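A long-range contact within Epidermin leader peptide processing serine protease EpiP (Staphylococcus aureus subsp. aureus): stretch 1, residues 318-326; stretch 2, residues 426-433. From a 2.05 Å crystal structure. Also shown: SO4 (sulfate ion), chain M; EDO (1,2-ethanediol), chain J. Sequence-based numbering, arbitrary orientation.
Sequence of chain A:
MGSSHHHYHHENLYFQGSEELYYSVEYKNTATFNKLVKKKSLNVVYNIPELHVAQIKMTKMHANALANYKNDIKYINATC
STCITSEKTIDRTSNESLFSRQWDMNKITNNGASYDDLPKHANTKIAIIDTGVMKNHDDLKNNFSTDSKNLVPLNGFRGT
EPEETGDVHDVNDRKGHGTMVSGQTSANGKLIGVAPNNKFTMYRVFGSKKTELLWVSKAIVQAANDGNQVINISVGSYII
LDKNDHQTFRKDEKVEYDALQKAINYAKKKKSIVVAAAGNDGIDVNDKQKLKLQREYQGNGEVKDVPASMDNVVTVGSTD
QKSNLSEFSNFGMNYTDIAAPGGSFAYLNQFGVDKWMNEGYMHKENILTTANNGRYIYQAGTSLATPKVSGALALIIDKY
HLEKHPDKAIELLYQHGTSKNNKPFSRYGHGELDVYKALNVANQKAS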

# COMPACT_ATOMS: atom_id res chain seq x y z
N SER A 318 -1.10 -12.15 -4.70
CA SER A 318 0.25 -12.64 -5.00
C SER A 318 0.27 -14.07 -5.57
O SER A 318 -0.47 -14.95 -5.12
CB SER A 318 1.08 -12.59 -3.71
OG SER A 318 2.25 -13.39 -3.77
N THR A 319 1.14 -14.28 -6.57
CA THR A 319 1.36 -15.57 -7.20
C THR A 319 2.77 -16.12 -6.87
O THR A 319 3.71 -15.37 -6.55
CB THR A 319 1.19 -15.50 -8.76
OG1 THR A 319 2.07 -14.51 -9.29
CG2 THR A 319 -0.24 -15.15 -9.17
N ASP A 320 2.94 -17.43 -6.95
CA ASP A 320 4.23 -18.05 -6.71
C ASP A 320 5.00 -18.20 -8.03
O ASP A 320 4.60 -17.62 -9.05
CB ASP A 320 4.08 -19.38 -5.95
CG ASP A 320 3.41 -20.47 -6.76
OD1 ASP A 320 3.22 -20.28 -7.98
OD2 ASP A 320 3.12 -21.54 -6.18
N GLN A 321 6.12 -18.93 -8.02
CA GLN A 321 6.95 -19.07 -9.21
C GLN A 321 6.32 -19.92 -10.32
O GLN A 321 6.79 -19.89 -11.45
CB GLN A 321 8.36 -19.58 -8.90
CG GLN A 321 8.49 -21.04 -8.44
CD GLN A 321 8.03 -21.25 -7.03
OE1 GLN A 321 7.41 -20.36 -6.44
NE2 GLN A 321 8.32 -22.43 -6.48
N LYS A 322 5.30 -20.71 -9.99
CA LYS A 322 4.57 -21.48 -11.02
C LYS A 322 3.27 -20.77 -11.43
O LYS A 322 2.37 -21.37 -12.00
CB LYS A 322 4.29 -22.89 -10.49
CG LYS A 322 5.57 -23.71 -10.34
CD LYS A 322 5.35 -25.07 -9.73
CE LYS A 322 6.50 -26.03 -10.12
NZ LYS A 322 7.87 -25.41 -10.01
N SER A 323 3.19 -19.47 -11.15
CA SER A 323 2.02 -18.64 -11.45
C SER A 323 0.74 -19.07 -10.72
O SER A 323 -0.34 -18.62 -11.08
CB SER A 323 1.80 -18.53 -12.97
OG SER A 323 2.75 -17.64 -13.53
N ASN A 324 0.86 -19.91 -9.69
CA ASN A 324 -0.29 -20.30 -8.87
C ASN A 324 -0.44 -19.31 -7.72
O ASN A 324 0.54 -18.71 -7.30
CB ASN A 324 -0.12 -21.72 -8.32
CG ASN A 324 -0.10 -22.77 -9.42
OD1 ASN A 324 -0.61 -22.56 -10.51
ND2 ASN A 324 0.47 -23.93 -9.12
N LEU A 325 -1.65 -19.13 -7.19
CA LEU A 325 -1.84 -18.17 -6.12
C LEU A 325 -0.99 -18.56 -4.91
O LEU A 325 -0.94 -19.73 -4.53
CB LEU A 325 -3.29 -18.09 -5.68
CG LEU A 325 -3.65 -16.87 -4.83
CD1 LEU A 325 -3.60 -15.64 -5.70
CD2 LEU A 325 -5.03 -17.01 -4.23
N SER A 326 -0.31 -17.58 -4.33
CA SER A 326 0.48 -17.84 -3.14
C SER A 326 -0.45 -18.35 -2.04
O SER A 326 -1.58 -17.87 -1.89
CB SER A 326 1.15 -16.57 -2.67
OG SER A 326 2.01 -16.05 -3.65
N SER A 426 -12.10 -15.27 -8.89
CA SER A 426 -12.12 -15.07 -7.43
C SER A 426 -10.73 -15.17 -6.81
O SER A 426 -10.51 -14.64 -5.74
CB SER A 426 -13.06 -16.06 -6.77
OG SER A 426 -12.66 -17.38 -7.04
N ARG A 427 -9.78 -15.82 -7.50
CA ARG A 427 -8.43 -15.93 -6.98
C ARG A 427 -7.41 -15.00 -7.65
O ARG A 427 -6.58 -14.40 -6.95
CB ARG A 427 -7.94 -17.38 -7.05
CG ARG A 427 -8.89 -18.36 -6.39
CD ARG A 427 -8.23 -19.67 -6.10
NE ARG A 427 -7.34 -19.54 -4.95
CZ ARG A 427 -6.49 -20.48 -4.52
NH1 ARG A 427 -6.39 -21.64 -5.15
NH2 ARG A 427 -5.74 -20.23 -3.45
N TYR A 428 -7.48 -14.87 -8.99
CA TYR A 428 -6.52 -14.09 -9.77
C TYR A 428 -7.02 -12.76 -10.32
O TYR A 428 -6.23 -11.98 -10.89
CB TYR A 428 -6.02 -14.92 -10.97
CG TYR A 428 -5.37 -16.20 -10.55
CD1 TYR A 428 -4.00 -16.25 -10.26
CD2 TYR A 428 -6.11 -17.35 -10.39
CE1 TYR A 428 -3.40 -17.43 -9.85
CE2 TYR A 428 -5.52 -18.54 -9.98
CZ TYR A 428 -4.16 -18.56 -9.71
OH TYR A 428 -3.58 -19.73 -9.30
N GLY A 429 -8.32 -12.52 -10.19
CA GLY A 429 -8.90 -11.34 -10.76
C GLY A 429 -8.74 -11.51 -12.26
O GLY A 429 -8.93 -12.60 -12.77
N HIS A 430 -8.35 -10.45 -12.95
CA HIS A 430 -8.16 -10.50 -14.41
C HIS A 430 -6.97 -11.33 -14.87
O HIS A 430 -6.84 -11.63 -16.06
CB HIS A 430 -8.07 -9.09 -15.01
CG HIS A 430 -9.33 -8.31 -14.86
ND1 HIS A 430 -10.40 -8.47 -15.72
CD2 HIS A 430 -9.69 -7.35 -13.98
CE1 HIS A 430 -11.37 -7.64 -15.36
NE2 HIS A 430 -10.96 -6.94 -14.32
N GLY A 431 -6.11 -11.72 -13.93
CA GLY A 431 -5.00 -12.61 -14.24
C GLY A 431 -3.69 -12.10 -13.70
O GLY A 431 -3.64 -11.06 -13.04
N GLU A 432 -2.61 -12.83 -14.01
CA GLU A 432 -1.28 -12.43 -13.58
C GLU A 432 -0.78 -11.30 -14.48
O GLU A 432 -0.96 -11.33 -15.70
CB GLU A 432 -0.31 -13.62 -13.62
CG GLU A 432 1.01 -13.36 -12.91
CD GLU A 432 1.96 -14.55 -12.96
OE1 GLU A 432 2.20 -15.08 -14.08
OE2 GLU A 432 2.48 -14.95 -11.89
N LEU A 433 -0.18 -10.31 -13.86
CA LEU A 433 0.43 -9.16 -14.54
C LEU A 433 1.38 -9.58 -15.68
O LEU A 433 2.20 -10.48 -15.49
CB LEU A 433 1.22 -8.37 -13.48
CG LEU A 433 1.99 -7.12 -13.90
CD1 LEU A 433 1.08 -6.06 -14.52
CD2 LEU A 433 2.75 -6.56 -12.69
S SO4 M . -11.85 -10.37 -18.40
O1 SO4 M . -12.74 -9.20 -18.36
O2 SO4 M . -12.54 -11.55 -18.89
O3 SO4 M . -10.70 -10.05 -19.23
O4 SO4 M . -11.39 -10.65 -17.04
C1 EDO J . -15.05 -17.72 -11.19
O1 EDO J . -14.54 -16.81 -10.20
C2 EDO J . -14.94 -17.11 -12.59
O2 EDO J . -13.64 -17.35 -13.16
O HOH W 1 4.58 -16.39 -11.38

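Stretch 1 leaves a strand at Thr319 and folds back through a type I turn from Asp320 to Ser323. Backbone bonds close the loop: Asp320 N to Asn324 O (2.7 Å) and Ser326 N to Ser318 O (2.8 Å). Asp320 OD1 also accepts from the amides Lys322 N and Asn324 N, each at 2.9 Å. Stretch 2 ends a helix at Tyr428 and reverses through a type II' turn to Gly431. Gly429 has positive phi, which favours glycine. No backbone-to-backbone hydrogen bond joins the stretches; each direct hydrogen bond between them uses a side chain of stretch 2.

Glu432 points toward stretch 1, and its carboxylate accepts hydrogen bonds from two hydroxyls. Thr319 OG1 donates to Glu432 OE2 and Ser323 OG donates to Glu432 OE1, both at 2.7 Å. A water donates to Glu432 OE2 and to Asp320 O, at 2.6 Å each, and so bridges the stretches.

Tyr428 lies between this polar site and Leu325. Its OH accepts from Leu325 N at 2.9 Å, tying a side chain to the loop backbone. Thr319 CG2 meets the ring edge, 4.0 Å from Tyr428 CE1. Leu325 CB packs 4.1 Å from Tyr428 CZ and also covers one face of the Arg427 guanidinium. Leu325 CD2 lies 3.4 Å from Arg427 NH2, a contact without hydrogen bonding. Arg427 NE is buried here without a polar partner.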